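Local coordinates for protein RickCE (Rickettsia bellii, PDB 5HAM) that is a cysteine protease effector of the CE clan that acts as a deubiquitinase, probably cleaving ubiquitin from proteins of the host cell, at residues 15-20 / 248-253; 33-38 / 138-143; 47-52 / 98-103; 134-139 / 150-155; 202-207 / 226-231. All coordinates share one frame; numbering follows the deposited sequence.

Contact 1: 15-20 / 248-253; sequences THLLTA and QILTDA
A helix near the start of the chain, 11-20, packs against one near its end, 238-251, through interlocking aliphatic bumps between segments 228 residues apart. The backbones approach most closely at L17 and L250, whose CA atoms lie 6.9 Å apart. The main bump is the CD2 methyl of L17. It enters the notch between I249 and L250, 4.1 Å from I249 CG2 and 4.0 Å from L250 CG. The two leucine side chains cross at about a right angle, fitting branch against branch. The return fit is made by L250 CD2, which lodges between L17 CG (4.1 Å) and H16 CB (4.2 Å). Further along, the CG2 branch of I249, anti to its backbone N (CG1 takes the place beside that N, chi1 -62°), bridges L17 CD2 and A20 CB, the latter at 3.8 Å. The small A20 side chain closes the row at the exposed end, while L17 and L250 are buried. The H16 imidazole turns away from this interface, its ND1 hydrogen-bonded to Q257. Around the pair, helix 255-262 packs on L250, helix 211-223 covers L17 through V216, and the far side of helix 11-20 rests L18 on V29 of strand 27-34.

Contact 2: 33-38 / 138-143; sequences ITFRNT and IPIEMG
Strand 27-34 runs parallel to strand 135-141, and their touching parts diverge by 15° end to end. The tight part is the ladder from I33 to F35. I33 N donates to P139 O (3.0 Å, bent to 139° at the hydrogen), E141 N returns a bond to I33 O (2.9 Å), and F35 N reaches E141 O at 3.0 Å, nearly straight at 168°. On one face I33 and I140 lie side by side, and the I33 and I138 side chains cross obliquely, CD1 of I33 lying 3.7 Å from CG2 of I138. F35 joins this apolar row through CE2, 3.8 Å from I140 CG2. Beside the ring, M142 folds back on itself at chi2 and chi3, setting SD 5.2 Å from the F35 ring centroid in an oblique Met-aromatic contact. The opposite face is polar and partly exposed: T34 CG2 lies alongside the extended E141 chain, while T34 OG1 bonds to Q113 and E141 OE2 to G145 N. Past F35 the ladder opens. F35 O and G143 N are 4.0 Å apart, and exposed N37 rests its ND2 3.7 Å from G143 CA; here K179 NZ of helix 175-188 spans the segments, hydrogen-bonded to both R36 O and M142 O. A long crossover of several helices connects these parallel neighbours; of them 96-130 packs on I33 and I138, while helix 175-188 covers F35 and I140 and strand 147-155 flanks strand 135-141.

Contact 3: 47-52 / 98-103; sequences DYTAKG and EREKLK
In this helix-to-helix contact, within an all-helical part of the chain, the R99 side chain from the first turns of helix 96-130 caps carbonyls at the C-terminal end of helix 42-49: D47 O, and A50 O just past the helix. Two flat groups organise it. The guanidinium of R99, swung round by the bend at chi3 (65°), lies beneath the backbone of Y48, whose O stands 3.4 Å above its plane over the centre. The Y48 ring leans against the other helix: K103 CA lies 4.1 Å above one ring face toward the rim, and Y48 CE1 meets L102 CB at 3.9 Å, the two side chains crossing at about a right angle. Y48 CB and K103 CB close the gap at 3.6 Å. The D47 carboxylate forms a salt bridge with R88, and the D47 carbonyl accepts from R99: NE donates to D47 O at 3.1 Å, with a weak second bond from NH2. R99 NH1 also forms a salt bridge to D96, which would be expected to steady the buried charge. The A50 carbonyl turns back to the same guanidinium. R99 NH1 and NH2 both reach A50 O, each at 2.7 Å; NH1 comes nearly along the C=O axis (161°), whereas NH2 lies in the carbonyl plane on a lone pair (131°).

Contact 4: 134-139 / 150-155; sequences EAAVIP and LVAKYD
Strand 147-155 pairs antiparallel with strand 135-141 as the second arm of a beta hairpin, the axes running at 162° to each other. L150 opens the walk in a hydrogen-bonded pair with I138: I138 N donates to L150 O, and L150 N to I138 O, both at 2.8 Å. V151, opposite V137 in a non-hydrogen-bonded pair, turns to the other face of the sheet. Its CG1, anti to the backbone N, lies 4.0 Å from A135 CB. A152 restores the hydrogen-bonded pattern with A136, A152 N to A136 O at 2.8 Å and A136 N to A152 O at 2.9 Å; its methyl faces that of A136, on the same face as I138 and L150. K153 runs out extended, with CG 3.4 Å from E134 O, and its NZ is hydrogen-bonded to I222 O of helix 211-223. At Y154 the direct ladder has given way to water: a water molecule accepts from Y154 N (2.8 Å) and lies 2.9 Å from E134 O. The hairpin lies in the middle of the five-stranded mixed sheet, between strands 27-34 and 160-166. Helix 96-130 packs on the face bearing A136, I138 and A152, and helix 211-223 on the face with A135, V137 and V151.

Contact 5: 202-207 / 226-231; sequences TKQQTD and QAILST
Two loops that flank helix 211-223 meet here, and the second ends in a helix N-cap: S230 OG caps a backbone N of the following helix and S230 N is hydrogen-bonded to E233 OE1, consistent with a capping box. In CE-clan proteases the helix matching 211-223 typically starts at the catalytic cysteine, so 202-207, which leads into it, probably borders the active-site region; 226-231 returns alongside that helix and packs on D217, N218 and I222. Apolar contact is led by T202 and I228, which meet tip to tip. I228 CG1 takes the crowded position between backbone N and carbonyl carbon (chi1 67°), bringing CD1 to 3.7 Å from T202 OG1 and 3.8 Å from T202 CB. The hydroxyl itself is bonded to E200 O, so the methyl merely packs against it. On the other branch, T202 CG2 rests 3.7 Å from T231 N, just after the N-cap residue S230. Water forms the second kind of link: one molecule donates to Q204 O at 2.5 Å and to T231 O at 2.8 Å, joining the backbones where their CA atoms come nearest. Direct hydrogen bonds are the third. T231 OG1 donates to K203 O at 2.7 Å, in the carbonyl plane on a lone pair, while a CA-H...O contact from T231 reaches the same oxygen. Q204 is a buried amide used at both ends, with OE1 taken by N218 of helix 211-223. From the extended Q204 chain, NE2 meets L229 O at 2.9 Å, almost straight at 173°, on a lone pair and within the amide plane.

In the fold
Contacts 2 and 4 share strand 135-141, including I138 and P139, and together order strands 27-34, 135-141 and 147-155 in the mixed sheet; their centres lie 17 Å apart. Contact 1 brackets all the others along the chain, and its L18 touches V137 and P139, so helix 11-20 rests on that sheet. Contact 3 is nested within the loop closed by contact 2, yet its centre lies about 42 to 45 Å from the centres of contacts 1, 4 and 5, in a helical arm joined to the sheet by helix 96-130. Contact 5 comes after contact 4, with nearest atoms about 6 Å apart; both belong to the RickCE-like catalytic domain. The sheet, which carries most of that domain's strands, and the helical arm are thus spatially distinct.

Contact 1: 15-20 / 248-253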
# COMPACT_ATOMS: atom_id res chain seq x y z
N THR A 15 -0.92 -5.73 -10.77
CA THR A 15 -0.55 -7.13 -10.89
C THR A 15 -0.58 -7.62 -12.34
O THR A 15 0.36 -8.26 -12.78
CB THR A 15 -1.46 -8.00 -9.98
OG1 THR A 15 -1.13 -7.72 -8.61
CG2 THR A 15 -1.24 -9.45 -10.21
N HIS A 16 -1.63 -7.28 -13.08
CA HIS A 16 -1.74 -7.68 -14.49
C HIS A 16 -0.69 -7.01 -15.37
O HIS A 16 -0.07 -7.65 -16.21
CB HIS A 16 -3.12 -7.33 -15.05
CG HIS A 16 -4.24 -8.05 -14.40
ND1 HIS A 16 -5.56 -7.69 -14.56
CD2 HIS A 16 -4.25 -9.12 -13.56
CE1 HIS A 16 -6.33 -8.50 -13.85
NE2 HIS A 16 -5.56 -9.37 -13.24
N LEU A 17 -0.54 -5.71 -15.19
CA LEU A 17 0.46 -4.95 -15.92
C LEU A 17 1.86 -5.53 -15.70
O LEU A 17 2.64 -5.65 -16.64
CB LEU A 17 0.40 -3.49 -15.51
CG LEU A 17 -0.78 -2.80 -16.19
CD1 LEU A 17 -1.11 -1.47 -15.51
CD2 LEU A 17 -0.42 -2.62 -17.66
N LEU A 18 2.16 -5.89 -14.45
CA LEU A 18 3.47 -6.43 -14.12
C LEU A 18 3.67 -7.80 -14.75
O LEU A 18 4.67 -8.04 -15.43
CB LEU A 18 3.66 -6.52 -12.61
CG LEU A 18 3.98 -5.20 -11.90
CD1 LEU A 18 3.93 -5.40 -10.40
CD2 LEU A 18 5.33 -4.67 -12.34
N THR A 19 2.71 -8.68 -14.51
CA THR A 19 2.71 -10.02 -15.09
C THR A 19 2.83 -10.01 -16.62
O THR A 19 3.56 -10.82 -17.19
CB THR A 19 1.45 -10.77 -14.64
OG1 THR A 19 1.54 -11.03 -13.24
CG2 THR A 19 1.31 -12.09 -15.38
N ALA A 20 2.13 -9.09 -17.27
CA ALA A 20 2.16 -8.99 -18.72
C ALA A 20 3.52 -8.52 -19.26
O ALA A 20 3.90 -8.86 -20.38
CB ALA A 20 1.06 -8.06 -19.21
N GLN A 248 -3.33 0.05 -23.38
CA GLN A 248 -3.11 -0.81 -24.55
C GLN A 248 -2.70 -2.23 -24.15
O GLN A 248 -3.22 -3.20 -24.68
CB GLN A 248 -2.00 -0.28 -25.46
CG GLN A 248 -2.05 1.19 -25.86
CD GLN A 248 -1.02 1.50 -26.96
OE1 GLN A 248 -1.11 0.97 -28.06
NE2 GLN A 248 -0.03 2.36 -26.64
N ILE A 249 -1.73 -2.33 -23.25
CA ILE A 249 -1.29 -3.63 -22.75
C ILE A 249 -2.47 -4.36 -22.12
O ILE A 249 -2.71 -5.55 -22.38
CB ILE A 249 -0.19 -3.47 -21.70
CG1 ILE A 249 1.04 -2.80 -22.34
CG2 ILE A 249 0.17 -4.81 -21.07
CD1 ILE A 249 2.08 -2.34 -21.33
N LEU A 250 -3.23 -3.63 -21.31
CA LEU A 250 -4.45 -4.15 -20.72
C LEU A 250 -5.46 -4.52 -21.79
O LEU A 250 -6.04 -5.60 -21.74
CB LEU A 250 -5.06 -3.13 -19.77
CG LEU A 250 -4.31 -2.92 -18.45
CD1 LEU A 250 -4.90 -1.73 -17.70
CD2 LEU A 250 -4.35 -4.20 -17.62
N THR A 251 -5.68 -3.62 -22.74
CA THR A 251 -6.63 -3.85 -23.83
C THR A 251 -6.23 -5.09 -24.62
O THR A 251 -7.08 -5.88 -25.04
CB THR A 251 -6.75 -2.63 -24.77
OG1 THR A 251 -7.53 -1.62 -24.13
CG2 THR A 251 -7.44 -3.01 -26.08
N ASP A 252 -4.93 -5.27 -24.78
CA ASP A 252 -4.42 -6.49 -25.41
C ASP A 252 -4.57 -7.70 -24.48
O ASP A 252 -3.66 -8.52 -24.40
CB ASP A 252 -2.96 -6.31 -25.84
CG ASP A 252 -2.82 -5.35 -27.02
OD1 ASP A 252 -3.65 -5.41 -27.95
OD2 ASP A 252 -1.87 -4.53 -27.01
N ALA A 253 -5.73 -7.78 -23.82
CA ALA A 253 -6.15 -8.89 -22.95
C ALA A 253 -7.42 -8.52 -22.17
O ALA A 253 -8.49 -9.09 -22.40
CB ALA A 253 -5.05 -9.29 -21.98

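Contact 2: 33-38 / 138-143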
# COMPACT_ATOMS: atom_id res chain seq x y z
N ILE A 33 1.96 -6.07 -0.62
CA ILE A 33 2.07 -5.79 0.79
C ILE A 33 1.29 -4.51 1.06
O ILE A 33 1.44 -3.53 0.35
CB ILE A 33 3.52 -5.59 1.19
CG1 ILE A 33 4.21 -6.95 1.35
CG2 ILE A 33 3.62 -4.75 2.48
CD1 ILE A 33 5.73 -6.84 1.49
N THR A 34 0.42 -4.54 2.06
CA THR A 34 -0.42 -3.39 2.36
C THR A 34 -0.30 -2.95 3.82
O THR A 34 -0.30 -3.76 4.74
CB THR A 34 -1.92 -3.66 2.03
OG1 THR A 34 -2.42 -4.68 2.89
CG2 THR A 34 -2.08 -4.15 0.60
N PHE A 35 -0.17 -1.65 4.01
CA PHE A 35 -0.13 -1.10 5.35
C PHE A 35 -1.34 -0.23 5.56
O PHE A 35 -1.81 0.46 4.64
CB PHE A 35 1.10 -0.22 5.53
CG PHE A 35 2.40 -0.94 5.43
CD1 PHE A 35 2.84 -1.76 6.46
CD2 PHE A 35 3.22 -0.77 4.33
CE1 PHE A 35 4.05 -2.41 6.39
CE2 PHE A 35 4.43 -1.42 4.25
CZ PHE A 35 4.84 -2.24 5.28
N ARG A 36 -1.85 -0.24 6.79
CA ARG A 36 -2.82 0.75 7.17
C ARG A 36 -2.05 2.06 7.32
O ARG A 36 -0.83 2.04 7.54
CB ARG A 36 -3.49 0.34 8.47
CG ARG A 36 -4.36 -0.93 8.33
CD ARG A 36 -4.20 -1.84 9.56
NE ARG A 36 -3.93 -1.03 10.74
CZ ARG A 36 -2.93 -1.22 11.58
NH1 ARG A 36 -2.80 -0.39 12.59
NH2 ARG A 36 -2.07 -2.23 11.43
N ASN A 37 -2.74 3.18 7.15
CA ASN A 37 -2.13 4.50 7.37
C ASN A 37 -2.50 5.09 8.73
O ASN A 37 -1.86 6.02 9.21
CB ASN A 37 -2.45 5.48 6.23
CG ASN A 37 -3.83 5.26 5.63
OD1 ASN A 37 -4.64 4.50 6.16
ND2 ASN A 37 -4.09 5.92 4.51
N THR A 38 -3.54 4.55 9.35
CA THR A 38 -3.90 4.93 10.71
C THR A 38 -3.34 3.96 11.74
O THR A 38 -3.35 2.76 11.54
CB THR A 38 -5.42 5.05 10.90
OG1 THR A 38 -6.06 3.83 10.50
CG2 THR A 38 -5.96 6.19 10.08
N ILE A 138 7.37 -6.69 -5.61
CA ILE A 138 6.30 -6.56 -4.62
C ILE A 138 5.70 -5.15 -4.64
O ILE A 138 6.35 -4.18 -4.26
CB ILE A 138 6.82 -6.82 -3.19
CG1 ILE A 138 7.71 -8.08 -3.16
CG2 ILE A 138 5.65 -6.91 -2.22
CD1 ILE A 138 8.37 -8.33 -1.79
N PRO A 139 4.44 -5.04 -5.09
CA PRO A 139 3.73 -3.76 -5.01
C PRO A 139 3.47 -3.48 -3.55
O PRO A 139 3.08 -4.39 -2.85
CB PRO A 139 2.40 -4.04 -5.73
CG PRO A 139 2.63 -5.27 -6.53
CD PRO A 139 3.66 -6.08 -5.78
N ILE A 140 3.72 -2.25 -3.10
CA ILE A 140 3.50 -1.89 -1.71
C ILE A 140 2.57 -0.70 -1.58
O ILE A 140 2.86 0.38 -2.09
CB ILE A 140 4.84 -1.61 -0.97
CG1 ILE A 140 5.71 -2.87 -1.01
CG2 ILE A 140 4.55 -1.19 0.46
CD1 ILE A 140 6.87 -2.82 -0.10
N GLU A 141 1.44 -0.93 -0.92
CA GLU A 141 0.49 0.14 -0.65
C GLU A 141 0.73 0.75 0.72
O GLU A 141 0.41 0.13 1.73
CB GLU A 141 -0.94 -0.39 -0.76
CG GLU A 141 -1.96 0.63 -1.26
CD GLU A 141 -3.38 0.06 -1.26
OE1 GLU A 141 -3.57 -1.05 -0.74
OE2 GLU A 141 -4.29 0.73 -1.80
N MET A 142 1.29 1.96 0.75
CA MET A 142 1.61 2.67 1.98
C MET A 142 0.40 3.33 2.59
O MET A 142 0.50 4.00 3.62
CB MET A 142 2.65 3.76 1.71
CG MET A 142 3.95 3.29 1.10
SD MET A 142 4.92 2.30 2.23
CE MET A 142 5.21 3.44 3.54
N GLY A 143 -0.74 3.17 1.94
CA GLY A 143 -1.97 3.79 2.39
C GLY A 143 -2.88 3.70 1.19
O GLY A 143 -2.41 3.31 0.12

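Contact 3: 47-52 / 98-103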
# COMPACT_ATOMS: atom_id res chain seq x y z
N ASP A 47 -13.87 2.82 22.03
CA ASP A 47 -15.12 2.87 21.29
C ASP A 47 -15.81 1.51 21.36
O ASP A 47 -17.03 1.42 21.19
CB ASP A 47 -14.87 3.21 19.81
CG ASP A 47 -14.62 4.69 19.57
OD1 ASP A 47 -14.41 5.46 20.53
OD2 ASP A 47 -14.60 5.08 18.38
N TYR A 48 -15.02 0.46 21.58
CA TYR A 48 -15.55 -0.89 21.69
C TYR A 48 -15.63 -1.40 23.14
O TYR A 48 -16.49 -2.22 23.45
CB TYR A 48 -14.72 -1.86 20.85
CG TYR A 48 -14.48 -1.40 19.42
CD1 TYR A 48 -15.45 -1.58 18.43
CD2 TYR A 48 -13.28 -0.82 19.06
CE1 TYR A 48 -15.23 -1.19 17.15
CE2 TYR A 48 -13.05 -0.41 17.77
CZ TYR A 48 -14.03 -0.61 16.81
OH TYR A 48 -13.79 -0.21 15.52
N THR A 49 -14.75 -0.92 24.01
CA THR A 49 -14.60 -1.51 25.35
C THR A 49 -15.19 -0.69 26.49
O THR A 49 -15.45 -1.23 27.56
CB THR A 49 -13.11 -1.80 25.69
OG1 THR A 49 -12.36 -0.59 25.67
CG2 THR A 49 -12.50 -2.79 24.70
N ALA A 50 -15.37 0.62 26.27
CA ALA A 50 -15.93 1.49 27.31
C ALA A 50 -17.37 1.14 27.62
O ALA A 50 -18.18 0.89 26.72
CB ALA A 50 -15.82 2.96 26.92
N LYS A 51 -17.67 1.11 28.90
CA LYS A 51 -18.99 0.76 29.39
C LYS A 51 -19.41 1.84 30.38
O LYS A 51 -18.59 2.66 30.80
CB LYS A 51 -18.92 -0.62 30.04
CG LYS A 51 -18.26 -1.63 29.12
CD LYS A 51 -18.34 -3.05 29.63
CE LYS A 51 -17.87 -4.00 28.53
NZ LYS A 51 -16.51 -3.66 27.99
N GLY A 52 -20.69 1.85 30.73
CA GLY A 52 -21.20 2.76 31.74
C GLY A 52 -20.91 4.23 31.48
O GLY A 52 -21.22 4.77 30.42
N GLU A 98 -21.60 -7.03 21.17
CA GLU A 98 -21.31 -6.84 19.76
C GLU A 98 -20.14 -5.89 19.56
O GLU A 98 -19.39 -6.01 18.60
CB GLU A 98 -22.54 -6.37 18.97
CG GLU A 98 -22.47 -6.73 17.47
CD GLU A 98 -22.67 -8.23 17.18
OE1 GLU A 98 -22.61 -8.61 15.99
OE2 GLU A 98 -22.92 -9.03 18.12
N ARG A 99 -19.97 -4.94 20.48
CA ARG A 99 -18.85 -4.03 20.35
C ARG A 99 -17.56 -4.82 20.55
O ARG A 99 -16.57 -4.61 19.84
CB ARG A 99 -18.96 -2.85 21.32
CG ARG A 99 -20.06 -1.86 20.94
CD ARG A 99 -20.43 -0.97 22.12
NE ARG A 99 -19.32 -0.10 22.53
CZ ARG A 99 -18.94 0.11 23.79
NH1 ARG A 99 -19.56 -0.47 24.81
NH2 ARG A 99 -17.92 0.92 24.03
N GLU A 100 -17.61 -5.76 21.49
CA GLU A 100 -16.50 -6.67 21.72
C GLU A 100 -16.11 -7.52 20.49
O GLU A 100 -14.92 -7.63 20.17
CB GLU A 100 -16.80 -7.58 22.92
CG GLU A 100 -15.59 -8.30 23.47
CD GLU A 100 -14.52 -7.34 23.95
OE1 GLU A 100 -14.87 -6.28 24.51
OE2 GLU A 100 -13.32 -7.65 23.76
N LYS A 101 -17.10 -8.09 19.80
CA LYS A 101 -16.83 -8.87 18.58
C LYS A 101 -16.23 -7.99 17.49
O LYS A 101 -15.33 -8.39 16.76
CB LYS A 101 -18.12 -9.49 18.02
CG LYS A 101 -18.91 -10.31 19.03
CD LYS A 101 -20.19 -10.88 18.41
CE LYS A 101 -20.96 -11.76 19.40
NZ LYS A 101 -22.26 -12.25 18.84
N LEU A 102 -16.75 -6.77 17.39
CA LEU A 102 -16.27 -5.84 16.40
C LEU A 102 -14.79 -5.56 16.63
O LEU A 102 -13.99 -5.58 15.70
CB LEU A 102 -17.10 -4.56 16.49
CG LEU A 102 -17.81 -4.05 15.24
CD1 LEU A 102 -18.31 -5.18 14.34
CD2 LEU A 102 -18.95 -3.14 15.65
N LYS A 103 -14.43 -5.32 17.89
CA LYS A 103 -13.05 -5.09 18.29
C LYS A 103 -12.16 -6.27 17.94
O LYS A 103 -11.04 -6.11 17.45
CB LYS A 103 -12.99 -4.82 19.80
CG LYS A 103 -11.61 -4.83 20.41
CD LYS A 103 -11.69 -5.38 21.82
CE LYS A 103 -10.32 -5.67 22.36
NZ LYS A 103 -9.42 -4.54 22.05

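Contact 4: 134-139 / 150-155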
# COMPACT_ATOMS: atom_id res chain seq x y z
N GLU A 134 15.36 -14.24 -10.88
CA GLU A 134 16.35 -13.19 -10.70
C GLU A 134 15.81 -11.94 -10.00
O GLU A 134 16.58 -11.10 -9.54
CB GLU A 134 17.12 -12.87 -11.99
CG GLU A 134 16.33 -12.21 -13.09
CD GLU A 134 17.23 -11.73 -14.22
OE1 GLU A 134 17.79 -12.59 -14.95
OE2 GLU A 134 17.40 -10.50 -14.38
N ALA A 135 14.48 -11.83 -9.91
CA ALA A 135 13.85 -10.73 -9.17
C ALA A 135 12.45 -11.09 -8.73
O ALA A 135 11.73 -11.83 -9.40
CB ALA A 135 13.84 -9.43 -10.00
N ALA A 136 12.08 -10.56 -7.58
CA ALA A 136 10.71 -10.66 -7.08
C ALA A 136 10.22 -9.23 -6.93
O ALA A 136 10.88 -8.39 -6.31
CB ALA A 136 10.67 -11.37 -5.75
N VAL A 137 9.08 -8.95 -7.54
CA VAL A 137 8.52 -7.61 -7.53
C VAL A 137 7.32 -7.58 -6.59
O VAL A 137 6.38 -8.37 -6.73
CB VAL A 137 8.12 -7.19 -8.95
CG1 VAL A 137 7.52 -5.78 -8.98
CG2 VAL A 137 9.31 -7.31 -9.90
N ILE A 138 7.37 -6.69 -5.61
CA ILE A 138 6.30 -6.56 -4.62
C ILE A 138 5.70 -5.15 -4.64
O ILE A 138 6.35 -4.18 -4.26
CB ILE A 138 6.82 -6.82 -3.19
CG1 ILE A 138 7.71 -8.08 -3.16
CG2 ILE A 138 5.65 -6.91 -2.22
CD1 ILE A 138 8.37 -8.33 -1.79
N PRO A 139 4.44 -5.04 -5.09
CA PRO A 139 3.73 -3.76 -5.01
C PRO A 139 3.47 -3.48 -3.55
O PRO A 139 3.08 -4.39 -2.85
CB PRO A 139 2.40 -4.04 -5.73
CG PRO A 139 2.63 -5.27 -6.53
CD PRO A 139 3.66 -6.08 -5.78
N LEU A 150 8.63 -2.51 -4.26
CA LEU A 150 9.84 -3.05 -3.66
C LEU A 150 10.29 -4.27 -4.45
O LEU A 150 9.55 -5.23 -4.58
CB LEU A 150 9.58 -3.42 -2.20
CG LEU A 150 10.78 -3.97 -1.44
CD1 LEU A 150 11.79 -2.84 -1.18
CD2 LEU A 150 10.36 -4.64 -0.14
N VAL A 151 11.51 -4.22 -4.98
CA VAL A 151 12.04 -5.33 -5.78
C VAL A 151 13.17 -6.04 -5.05
O VAL A 151 14.12 -5.41 -4.57
CB VAL A 151 12.51 -4.85 -7.16
CG1 VAL A 151 12.91 -6.04 -8.02
CG2 VAL A 151 11.42 -4.04 -7.85
N ALA A 152 13.06 -7.36 -4.97
CA ALA A 152 13.99 -8.18 -4.22
C ALA A 152 14.90 -8.96 -5.15
O ALA A 152 14.43 -9.61 -6.08
CB ALA A 152 13.21 -9.16 -3.35
N LYS A 153 16.20 -8.88 -4.89
CA LYS A 153 17.18 -9.61 -5.68
C LYS A 153 18.21 -10.25 -4.78
O LYS A 153 18.38 -9.88 -3.62
CB LYS A 153 17.85 -8.69 -6.69
CG LYS A 153 16.92 -8.19 -7.77
CD LYS A 153 17.64 -7.27 -8.72
CE LYS A 153 16.67 -6.60 -9.67
NZ LYS A 153 17.35 -5.58 -10.51
N TYR A 154 18.92 -11.23 -5.32
CA TYR A 154 19.80 -12.05 -4.52
C TYR A 154 21.16 -12.20 -5.17
O TYR A 154 21.26 -12.65 -6.31
CB TYR A 154 19.19 -13.43 -4.33
CG TYR A 154 20.02 -14.33 -3.46
CD1 TYR A 154 20.20 -14.05 -2.12
CD2 TYR A 154 20.61 -15.47 -3.98
CE1 TYR A 154 20.95 -14.87 -1.32
CE2 TYR A 154 21.35 -16.30 -3.18
CZ TYR A 154 21.52 -15.99 -1.85
OH TYR A 154 22.27 -16.81 -1.04
N ASP A 155 22.19 -11.80 -4.45
CA ASP A 155 23.56 -12.07 -4.86
C ASP A 155 24.07 -13.35 -4.20
O ASP A 155 24.44 -13.35 -3.02
CB ASP A 155 24.47 -10.90 -4.50
CG ASP A 155 25.87 -11.09 -5.02
OD1 ASP A 155 26.02 -11.33 -6.23
OD2 ASP A 155 26.82 -11.01 -4.22
O HOH W 1 18.71 -12.18 -7.94

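Contact 5: 202-207 / 226-231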
# COMPACT_ATOMS: atom_id res chain seq x y z
N THR A 202 13.21 8.67 -5.91
CA THR A 202 13.12 9.48 -7.10
C THR A 202 11.72 10.01 -7.23
O THR A 202 10.80 9.26 -7.56
CB THR A 202 13.46 8.68 -8.34
OG1 THR A 202 14.74 8.08 -8.16
CG2 THR A 202 13.48 9.58 -9.58
N LYS A 203 11.55 11.29 -6.94
CA LYS A 203 10.26 11.92 -7.09
C LYS A 203 9.94 11.90 -8.57
O LYS A 203 10.75 12.35 -9.40
CB LYS A 203 10.28 13.36 -6.57
CG LYS A 203 8.98 14.10 -6.82
CD LYS A 203 9.12 15.61 -6.67
CE LYS A 203 8.27 16.16 -5.52
NZ LYS A 203 8.22 17.66 -5.49
N GLN A 204 8.78 11.37 -8.92
CA GLN A 204 8.40 11.28 -10.32
C GLN A 204 7.19 12.14 -10.65
O GLN A 204 7.22 12.92 -11.60
CB GLN A 204 8.21 9.82 -10.74
CG GLN A 204 9.52 9.11 -10.81
CD GLN A 204 9.39 7.61 -10.85
OE1 GLN A 204 8.53 7.02 -10.18
NE2 GLN A 204 10.25 6.96 -11.64
N GLN A 205 6.14 12.01 -9.86
CA GLN A 205 4.95 12.82 -10.05
C GLN A 205 4.22 12.94 -8.74
O GLN A 205 4.08 11.96 -8.01
CB GLN A 205 4.04 12.20 -11.12
CG GLN A 205 2.81 13.04 -11.42
CD GLN A 205 2.19 12.70 -12.75
OE1 GLN A 205 2.86 12.19 -13.65
NE2 GLN A 205 0.90 12.97 -12.90
N THR A 206 3.75 14.14 -8.41
CA THR A 206 3.12 14.35 -7.11
C THR A 206 1.62 14.12 -7.08
O THR A 206 0.99 14.32 -6.06
CB THR A 206 3.43 15.72 -6.53
OG1 THR A 206 2.93 16.73 -7.41
CG2 THR A 206 4.93 15.89 -6.38
N ASP A 207 1.04 13.69 -8.20
CA ASP A 207 -0.35 13.26 -8.19
C ASP A 207 -0.44 11.84 -7.66
O ASP A 207 0.21 10.92 -8.19
CB ASP A 207 -0.95 13.32 -9.59
CG ASP A 207 -0.80 14.68 -10.23
OD1 ASP A 207 0.00 15.49 -9.72
OD2 ASP A 207 -1.47 14.94 -11.24
N GLN A 226 17.39 -1.94 -14.94
CA GLN A 226 17.44 -0.71 -15.74
C GLN A 226 17.10 0.50 -14.89
O GLN A 226 16.30 0.39 -13.95
CB GLN A 226 16.44 -0.76 -16.90
CG GLN A 226 16.55 -1.96 -17.80
CD GLN A 226 17.93 -2.14 -18.38
OE1 GLN A 226 18.40 -1.34 -19.20
NE2 GLN A 226 18.62 -3.20 -17.94
N ALA A 227 17.67 1.65 -15.22
CA ALA A 227 17.35 2.86 -14.47
C ALA A 227 15.87 3.22 -14.64
O ALA A 227 15.32 3.16 -15.74
CB ALA A 227 18.22 4.03 -14.93
N ILE A 228 15.24 3.59 -13.53
CA ILE A 228 13.88 4.10 -13.57
C ILE A 228 13.85 5.50 -14.18
O ILE A 228 14.90 6.11 -14.40
CB ILE A 228 13.24 4.12 -12.17
CG1 ILE A 228 13.93 5.13 -11.26
CG2 ILE A 228 13.28 2.73 -11.54
CD1 ILE A 228 13.25 5.23 -9.90
N LEU A 229 12.65 6.00 -14.48
CA LEU A 229 12.50 7.32 -15.07
C LEU A 229 12.91 8.39 -14.07
O LEU A 229 12.37 8.44 -12.97
CB LEU A 229 11.05 7.55 -15.50
CG LEU A 229 10.53 6.70 -16.66
CD1 LEU A 229 9.01 6.66 -16.64
CD2 LEU A 229 11.04 7.30 -17.95
N SER A 230 13.85 9.24 -14.44
CA SER A 230 14.34 10.24 -13.51
C SER A 230 13.26 11.28 -13.24
O SER A 230 12.20 11.28 -13.89
CB SER A 230 15.56 10.93 -14.07
OG SER A 230 15.18 11.75 -15.15
N THR A 231 13.54 12.16 -12.28
CA THR A 231 12.63 13.26 -11.99
C THR A 231 12.42 14.07 -13.27
O THR A 231 11.30 14.40 -13.63
CB THR A 231 13.13 14.16 -10.84
OG1 THR A 231 13.23 13.39 -9.63
CG2 THR A 231 12.14 15.28 -10.60
O HOH W 2 8.97 14.67 -12.13